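Local structure of putative prolyl-tRNA synthetase (Leishmania major, 5XIL) at the interface of chains A and B. The protein charges tRNA(Pro) with L-proline using ATP, this chain holding the class II catalytic core, anticodon-binding and C-terminal zinc-binding domains. Residues are numbered along the deposited sequence; one frame, centred on the assembly and turned at random. Chains: chain A/B, Putative prolyl-tRNA synthetase.

Contact 1: the interface of chains A and B. Residues chain A 63-65, 133; chain B 40, 290.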
# COMPACT_ATOMS: atom_id res chain seq x y z
N GLU A 63 -11.51 -6.84 4.37
CA GLU A 63 -10.65 -7.19 3.24
C GLU A 63 -10.58 -6.10 2.18
O GLU A 63 -11.54 -5.41 1.91
CB GLU A 63 -11.19 -8.48 2.62
CG GLU A 63 -11.28 -9.65 3.61
CD GLU A 63 -11.89 -10.87 2.97
OE1 GLU A 63 -13.10 -10.93 2.76
OE2 GLU A 63 -11.10 -11.69 2.46
N ASP A 64 -9.43 -5.99 1.58
CA ASP A 64 -9.22 -5.04 0.51
C ASP A 64 -9.73 -5.59 -0.81
O ASP A 64 -9.79 -6.80 -0.99
CB ASP A 64 -7.73 -4.70 0.44
CG ASP A 64 -7.32 -3.61 1.43
OD1 ASP A 64 -7.90 -3.43 2.50
OD2 ASP A 64 -6.30 -2.97 1.15
N CYS A 65 -10.15 -4.69 -1.69
CA CYS A 65 -10.60 -5.00 -3.02
C CYS A 65 -10.37 -3.79 -3.99
O CYS A 65 -9.86 -2.78 -3.56
CB CYS A 65 -12.10 -5.34 -2.99
SG CYS A 65 -13.13 -3.93 -2.55
N LEU A 133 -15.40 -4.68 3.20
CA LEU A 133 -14.50 -4.33 2.08
C LEU A 133 -13.92 -2.91 2.24
O LEU A 133 -14.63 -1.99 2.68
CB LEU A 133 -15.21 -4.45 0.75
CG LEU A 133 -15.74 -5.89 0.40
CD1 LEU A 133 -16.61 -5.88 -0.83
CD2 LEU A 133 -14.63 -6.91 0.28
N PRO B 40 -11.62 -9.78 -3.06
CA PRO B 40 -10.50 -10.05 -2.15
C PRO B 40 -9.67 -11.25 -2.44
O PRO B 40 -8.48 -11.17 -2.15
CB PRO B 40 -11.16 -10.22 -0.78
CG PRO B 40 -12.35 -9.35 -0.94
CD PRO B 40 -12.85 -9.52 -2.30
N SER B 290 -5.09 -15.72 0.73
CA SER B 290 -5.73 -14.92 1.73
C SER B 290 -6.13 -15.84 2.91
O SER B 290 -6.02 -15.45 4.08
CB SER B 290 -6.98 -14.30 1.15
OG SER B 290 -7.55 -13.53 2.14
O HOH W 1 -8.40 -10.93 1.68
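A:Glu63 and A:Asp64 pass the first residue of a helix, B:Pro40, as extended backbone, A:Asp64 lying at phi -82° and psi 152°. Its carbonyl points at the pyrrolidine: A:Asp64 O is 3.5 Å from B:Pro40 CA and about as near to the ring carbons CB and CG. A proline nitrogen inside a chain has no N-H to offer, and the approach is carbonyl against carbon rather than a hydrogen bond. A:Leu133 comes in at about a right angle to the ring and touches it with one methyl branch, CD2, 3.6 Å from B:Pro40 CG. A:Glu63 also crosses the ring at about a right angle. The backbone sets A:Glu63 CB 3.8 Å from B:Pro40 CB. With CG anti to the carbonyl carbon (chi1 -57°) and the chain extended beyond it, the carboxylate reaches past the ring, A:Glu63 OE2 coming 3.6 Å from that same B:Pro40 CB. The hydroxyl of B:Ser290 stays 4.0 Å from A:Glu63 OE2, and water 1 joins the two, 2.9 Å from A:Glu63 OE2 and 2.8 Å from B:Ser290 OG. The ring is thus packed by the A:Leu133 methyl, the A:Glu63 chain with a carboxylate oxygen, and the A:Asp64 carbonyl. In the fold, the short strand 63-64 and strand 131-139 of chain A receive the N-terminal end of helix 40-60 of chain B, with B:Ser290 reaching in from a loop.

Contact 2: the interface of chains A and B. Residues chain A 65-68, 122; chain B 36-38, 43.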
# COMPACT_ATOMS: atom_id res chain seq x y z
N CYS A 65 -10.15 -4.69 -1.69
CA CYS A 65 -10.60 -5.00 -3.02
C CYS A 65 -10.37 -3.79 -3.99
O CYS A 65 -9.86 -2.78 -3.56
CB CYS A 65 -12.10 -5.34 -2.99
SG CYS A 65 -13.13 -3.93 -2.55
N TYR A 66 -10.75 -3.92 -5.26
CA TYR A 66 -10.56 -2.86 -6.25
C TYR A 66 -11.84 -2.77 -7.04
O TYR A 66 -12.25 -3.73 -7.66
CB TYR A 66 -9.36 -3.06 -7.17
CG TYR A 66 -9.20 -1.94 -8.17
CD1 TYR A 66 -8.70 -0.71 -7.79
CD2 TYR A 66 -9.67 -2.06 -9.48
CE1 TYR A 66 -8.63 0.37 -8.67
CE2 TYR A 66 -9.56 -0.99 -10.37
CZ TYR A 66 -9.05 0.23 -9.95
OH TYR A 66 -8.93 1.36 -10.81
N PHE A 67 -12.47 -1.61 -7.00
CA PHE A 67 -13.58 -1.25 -7.93
C PHE A 67 -13.06 -0.28 -9.03
O PHE A 67 -12.30 0.65 -8.75
CB PHE A 67 -14.74 -0.61 -7.17
CG PHE A 67 -15.68 -1.59 -6.51
CD1 PHE A 67 -15.40 -2.13 -5.26
CD2 PHE A 67 -16.89 -1.94 -7.10
CE1 PHE A 67 -16.24 -3.06 -4.65
CE2 PHE A 67 -17.77 -2.82 -6.47
CZ PHE A 67 -17.45 -3.38 -5.25
N PRO A 68 -13.43 -0.52 -10.28
CA PRO A 68 -13.04 0.39 -11.36
C PRO A 68 -13.28 1.87 -11.05
O PRO A 68 -14.29 2.20 -10.45
CB PRO A 68 -13.99 0.02 -12.50
CG PRO A 68 -14.40 -1.39 -12.24
CD PRO A 68 -14.32 -1.60 -10.75
N TRP A 122 -24.01 -10.02 -4.12
CA TRP A 122 -23.21 -10.92 -3.35
C TRP A 122 -23.92 -11.39 -2.13
O TRP A 122 -23.60 -12.42 -1.63
CB TRP A 122 -21.90 -10.24 -2.91
CG TRP A 122 -21.02 -9.89 -4.08
CD1 TRP A 122 -20.88 -10.59 -5.22
CD2 TRP A 122 -20.08 -8.78 -4.16
NE1 TRP A 122 -19.96 -9.97 -6.05
CE2 TRP A 122 -19.44 -8.87 -5.41
CE3 TRP A 122 -19.76 -7.69 -3.31
CZ2 TRP A 122 -18.44 -7.94 -5.83
CZ3 TRP A 122 -18.79 -6.76 -3.74
CH2 TRP A 122 -18.16 -6.87 -4.97
N TYR B 36 -13.24 -4.73 -14.53
CA TYR B 36 -13.63 -5.83 -13.66
C TYR B 36 -13.52 -5.28 -12.26
O TYR B 36 -12.66 -4.45 -12.02
CB TYR B 36 -12.59 -6.99 -13.85
N ILE B 37 -14.35 -5.75 -11.33
CA ILE B 37 -14.06 -5.63 -9.89
C ILE B 37 -13.09 -6.74 -9.46
O ILE B 37 -13.32 -7.91 -9.79
CB ILE B 37 -15.33 -5.78 -9.11
CG1 ILE B 37 -16.25 -4.60 -9.40
CG2 ILE B 37 -15.13 -5.77 -7.61
CD1 ILE B 37 -17.68 -4.92 -9.02
N ILE B 38 -12.03 -6.37 -8.78
CA ILE B 38 -11.11 -7.33 -8.23
C ILE B 38 -11.53 -7.64 -6.78
O ILE B 38 -11.37 -6.83 -5.90
CB ILE B 38 -9.65 -6.87 -8.31
CG1 ILE B 38 -9.33 -6.50 -9.76
CG2 ILE B 38 -8.73 -8.02 -7.87
CD1 ILE B 38 -7.97 -5.85 -10.00
N TYR B 43 -7.41 -9.76 -5.01
CA TYR B 43 -6.77 -8.55 -4.51
C TYR B 43 -5.70 -8.77 -3.43
O TYR B 43 -4.68 -8.09 -3.41
CB TYR B 43 -7.80 -7.50 -4.03
CG TYR B 43 -7.15 -6.13 -3.96
CD1 TYR B 43 -6.98 -5.36 -5.14
CD2 TYR B 43 -6.54 -5.66 -2.80
CE1 TYR B 43 -6.34 -4.13 -5.09
CE2 TYR B 43 -5.90 -4.41 -2.77
CZ TYR B 43 -5.82 -3.67 -3.94
OH TYR B 43 -5.15 -2.50 -3.95
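A:Tyr66 and B:Ile38 pair through their backbones as an antiparallel bridge. The amide A:Tyr66 N donates to B:Ile38 O at 3.0 Å, and B:Ile38 N returns a bond to A:Tyr66 O at 2.9 Å, tying two extended segments directly together. Apolar packing flanks the bridge. On one side B:Ile37 lies against A:Phe67: its CG2 methyl sits over the face of the ring, 4.0 Å from the centroid, as a CH-pi contact. The other branch swings to the ring's CD2 and CE2 atoms, bringing B:Ile37 CD1 within a tight 3.3 Å of A:Phe67 CE2. CG1 is anti to the carbonyl carbon (chi1 -67°), which puts CG2 and the CG1-CD1 arm on different parts of the same ring. A:Pro68 extends this surface, with A:Pro68 CG 3.5 Å from B:Tyr36 O, a backbone carbonyl; the B:Tyr36 side chain is not fully modelled. Beyond the other end of the bridge stands the ring of B:Tyr43. A:Cys65 O lies 4.0 Å above the plane and over the centre of the B:Tyr43 ring, while A:Tyr66 CB meets B:Tyr43 CE1 at 3.8 Å. In the fold, the A:65-68 stretch belongs to class II motif 1, whose conserved proline A:Pro68 faces the partner's loop at B:Tyr36 and the start of strand 37-38, while A:Cys65 and A:Tyr66 face helix 40-60.

Contact 3: the interface of chains A and B. Residues chain A 38, 40, 43, 47; chain B 64-66.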
# COMPACT_ATOMS: atom_id res chain seq x y z
N ILE A 38 2.69 15.25 -4.77
CA ILE A 38 3.08 14.96 -3.41
C ILE A 38 4.48 14.33 -3.44
O ILE A 38 4.66 13.20 -3.83
CB ILE A 38 2.07 14.06 -2.68
CG1 ILE A 38 0.68 14.71 -2.77
CG2 ILE A 38 2.48 13.97 -1.20
CD1 ILE A 38 -0.48 13.87 -2.25
N PRO A 40 8.24 12.99 -1.84
CA PRO A 40 8.46 11.98 -0.80
C PRO A 40 8.41 12.45 0.62
O PRO A 40 7.99 11.64 1.43
CB PRO A 40 9.87 11.45 -1.09
CG PRO A 40 9.94 11.65 -2.56
CD PRO A 40 9.28 12.91 -2.87
N TYR A 43 4.71 12.33 1.10
CA TYR A 43 4.18 11.01 0.75
C TYR A 43 4.53 9.88 1.74
O TYR A 43 3.71 9.01 2.00
CB TYR A 43 4.54 10.59 -0.69
CG TYR A 43 3.61 9.48 -1.16
CD1 TYR A 43 2.32 9.79 -1.63
CD2 TYR A 43 3.93 8.14 -0.98
CE1 TYR A 43 1.44 8.78 -2.00
CE2 TYR A 43 3.04 7.12 -1.37
CZ TYR A 43 1.81 7.49 -1.89
OH TYR A 43 0.90 6.53 -2.21
N LYS A 47 2.39 6.78 3.20
CA LYS A 47 2.85 5.36 3.17
C LYS A 47 2.75 4.74 4.58
O LYS A 47 2.30 3.63 4.73
CB LYS A 47 4.27 5.29 2.68
CG LYS A 47 4.67 3.92 2.35
CD LYS A 47 6.17 3.93 2.05
CE LYS A 47 6.51 3.02 0.89
NZ LYS A 47 8.00 2.97 0.74
N ASP B 64 8.70 6.68 -2.63
CA ASP B 64 7.38 6.79 -3.19
C ASP B 64 6.94 8.24 -3.24
O ASP B 64 7.41 9.07 -2.46
CB ASP B 64 6.42 5.94 -2.35
CG ASP B 64 6.41 4.48 -2.75
OD1 ASP B 64 7.40 3.91 -3.24
OD2 ASP B 64 5.40 3.83 -2.46
N CYS B 65 6.08 8.55 -4.21
CA CYS B 65 5.49 9.85 -4.39
C CYS B 65 4.09 9.75 -5.10
O CYS B 65 3.67 8.66 -5.40
CB CYS B 65 6.42 10.73 -5.24
SG CYS B 65 6.58 10.14 -6.93
N TYR B 66 3.43 10.87 -5.36
CA TYR B 66 2.11 10.87 -5.99
C TYR B 66 2.14 11.98 -7.02
O TYR B 66 2.35 13.13 -6.69
CB TYR B 66 0.94 11.05 -5.03
CG TYR B 66 -0.40 11.05 -5.74
CD1 TYR B 66 -0.95 9.88 -6.20
CD2 TYR B 66 -1.05 12.24 -6.06
CE1 TYR B 66 -2.13 9.85 -6.94
CE2 TYR B 66 -2.26 12.22 -6.76
CZ TYR B 66 -2.78 11.01 -7.21
OH TYR B 66 -4.01 10.92 -7.94
O HOH W 2 9.53 3.32 -2.02
O HOH W 3 9.10 5.69 0.44
O HOH W 4 7.66 1.10 -1.71
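A:Tyr43 turns the CD2-CE2 side of its ring to the methylene of B:Asp64, which lies off the ring plane, with A:Tyr43 CD2 3.6 Å from B:Asp64 CB. CG of A:Tyr43 is anti to the backbone N (chi1 -161°), which sends the ring out from helix 40-60 across the extended B:64-66 chain; ring and carboxylate planes stand 45° apart. A:Lys47 crosses B:Asp64 at about a right angle, its methylene in van der Waals contact with the carboxylate, A:Lys47 CE 3.6 Å from B:Asp64 OD2. The charged ends do not meet: A:Lys47 NZ stays 4.1 Å from B:Asp64 OD1, and water does the joining. Water 4 lies 3.1 Å from A:Lys47 NZ and also reaches B:Asp64 OD1, as does water 2. Water 3, 2.9 Å from A:Lys47 NZ, is in line with the B:Asp64 N-H (174° at H). The opposite charges would still attract, presumably damped by these waters. Further along, the A:Ile38 and B:Tyr66 backbones form the symmetry twin of an antiparallel bridge. For the synthetase, the patch fastens the first turns of a motif 1 helix to the end of the partner's strand 63-64 and the loop after it, part of the dimer contact typical of class II enzymes.

Contact 1 and contact 2 are neighbours, their C-alpha centres about 9 Å apart, and they meet at A:Cys65, where strand 63-64 passes into the following loop. Contact 3 lies about 23 Å from contact 1 and 24 Å from contact 2, with the chains exchanged: there chain A supplies strand 37-38 and helix 40-60, and chain B the 64-66 segment. The two-fold axis therefore turns one run of contacts into two, so each subunit both gives a helix start and receives one. Such reciprocal motif 1 packing fits the class II dimer and links the two catalytic cores.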